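Side-chain contact in ATP-dependent Clp protease proteolytic subunit (Listeria monocytogenes, PDB 4JCQ), which probably serves as the serine peptidase subunit of the Clp protease, cleaving peptide bonds in misfolded proteins in an ATP-dependent process: residues Q32-A35 against E36-K40. Numbering follows the deposited sequence.
Sequences QELA and EDVSK
The flat peptide carbonyl of A35 is approached on both faces by S39: the backbone N comes from one side of the plane at 2.9 Å from A35 O, and the hydroxyl OG from the other at 2.8 Å from the same oxygen. The two donors are tilted by similar amounts, 31° and 33°. The short reach of OG follows from chi1 of -67°, which sets it beside its own backbone N and turns it back one turn of the helix. At the L34 carbonyl, V38 N instead lies almost in line with C=O, 2.8 Å from L34 O, while V38 CG2 leans on that oxygen at 3.3 Å. The same methyl group meets both branches of L34, CD1 and CD2 each 3.9 Å from V38 CG2, an i to i+4 apolar pair whose side chains cross at a slant. Both residues rest on I26 of strand 23-27, and L34 and A35 reach I70 of helix 64-76, so this face of helix 32-48, the crossover between strands 23-27 and 53-59, packs on the first of those strands and on helix 64-76. Backbone bonds from E36 N to Q32 O and from D37 N to E33 O complete the first turns. On another flank, the extended chain of E36 brings its carboxylate OE2 to K40 NZ, a weak 3.2 Å hydrogen bond within a salt bridge. Q32 sends NE2 to N58 and Q60 of a neighbouring subunit, and Y27 of that subunit packs on E36 and hydrogen-bonds to S39 OG through its OH. Chemically, the buried S39 hydroxyl gives its proton to A35 O, joining a helix carbonyl to the tyrosine across the subunit boundary; A35 O, accepting two hydrogen bonds, is probably more polarised than a carbonyl with a single donor.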
loop_
_atom_site.group_PDB
_atom_site.type_symbol
_atom_site.label_atom_id
_atom_site.label_comp_id
_atom_site.label_asym_id
_atom_site.label_seq_id
_atom_site.Cartn_x
_atom_site.Cartn_y
_atom_site.Cartn_z
ATOM N N GLN H 32 7.777 -8.678 17.162
ATOM C CA GLN H 32 6.577 -9.519 17.133
ATOM C C GLN H 32 6.065 -9.770 15.710
ATOM O O GLN H 32 5.552 -10.852 15.411
ATOM C CB GLN H 32 5.479 -8.931 18.030
ATOM C CG GLN H 32 5.703 -9.196 19.516
ATOM C CD GLN H 32 4.783 -8.393 20.421
ATOM O OE1 GLN H 32 4.533 -7.207 20.186
ATOM N NE2 GLN H 32 4.284 -9.035 21.475
ATOM N N GLU H 33 6.225 -8.776 14.841
ATOM C CA GLU H 33 5.846 -8.889 13.431
ATOM C C GLU H 33 6.669 -9.961 12.713
ATOM O O GLU H 33 6.126 -10.790 11.978
ATOM C CB GLU H 33 5.999 -7.541 12.714
ATOM C CG GLU H 33 5.026 -6.454 13.167
ATOM C CD GLU H 33 5.429 -5.773 14.470
ATOM O OE1 GLU H 33 4.535 -5.209 15.138
ATOM O OE2 GLU H 33 6.628 -5.797 14.833
ATOM N N LEU H 34 7.982 -9.936 12.930
ATOM C CA LEU H 34 8.876 -10.947 12.378
ATOM C C LEU H 34 8.588 -12.324 12.988
ATOM O O LEU H 34 8.570 -13.330 12.273
ATOM C CB LEU H 34 10.339 -10.534 12.582
ATOM C CG LEU H 34 11.511 -11.265 11.904
ATOM C CD1 LEU H 34 12.057 -12.366 12.799
ATOM C CD2 LEU H 34 11.194 -11.795 10.508
ATOM N N ALA H 35 8.349 -12.357 14.299
ATOM C CA ALA H 35 8.001 -13.594 14.999
ATOM C C ALA H 35 6.752 -14.255 14.405
ATOM O O ALA H 35 6.712 -15.477 14.256
ATOM C CB ALA H 35 7.820 -13.341 16.491
ATOM N N GLU H 36 5.752 -13.445 14.061
ATOM C CA GLU H 36 4.527 -13.944 13.434
ATOM C C GLU H 36 4.799 -14.518 12.044
ATOM O O GLU H 36 4.335 -15.611 11.718
ATOM C CB GLU H 36 3.453 -12.850 13.366
ATOM C CG GLU H 36 2.118 -13.341 12.816
ATOM C CD GLU H 36 0.999 -12.321 12.923
ATOM O OE1 GLU H 36 1.120 -11.360 13.711
ATOM O OE2 GLU H 36 -0.015 -12.492 12.216
ATOM N N ASP H 37 5.554 -13.773 11.239
ATOM C CA ASP H 37 5.933 -14.200 9.894
ATOM C C ASP H 37 6.726 -15.511 9.920
ATOM O O ASP H 37 6.435 -16.430 9.152
ATOM C CB ASP H 37 6.735 -13.097 9.193
ATOM C CG ASP H 37 6.948 -13.367 7.713
ATOM O OD1 ASP H 37 7.988 -12.927 7.178
ATOM O OD2 ASP H 37 6.084 -14.012 7.078
ATOM N N VAL H 38 7.711 -15.593 10.813
ATOM C CA VAL H 38 8.535 -16.797 10.962
ATOM C C VAL H 38 7.714 -17.981 11.483
ATOM O O VAL H 38 7.846 -19.100 10.976
ATOM C CB VAL H 38 9.780 -16.539 11.847
ATOM C CG1 VAL H 38 10.499 -17.838 12.190
ATOM C CG2 VAL H 38 10.736 -15.583 11.146
ATOM N N SER H 39 6.860 -17.730 12.478
ATOM C CA SER H 39 5.967 -18.765 13.009
ATOM C C SER H 39 5.077 -19.360 11.915
ATOM O O SER H 39 4.937 -20.581 11.825
ATOM C CB SER H 39 5.104 -18.223 14.152
ATOM O OG SER H 39 5.892 -17.907 15.288
ATOM N N LYS H 40 4.493 -18.494 11.088
ATOM C CA LYS H 40 3.644 -18.927 9.975
ATOM C C LYS H 40 4.401 -19.784 8.964
ATOM O O LYS H 40 3.889 -20.810 8.515
ATOM C CB LYS H 40 2.996 -17.727 9.277
ATOM C CG LYS H 40 1.790 -17.172 10.012
ATOM C CD LYS H 40 1.222 -15.943 9.324
ATOM C CE LYS H 40 0.047 -15.378 10.106
ATOM N NZ LYS H 40 -0.500 -14.146 9.474
#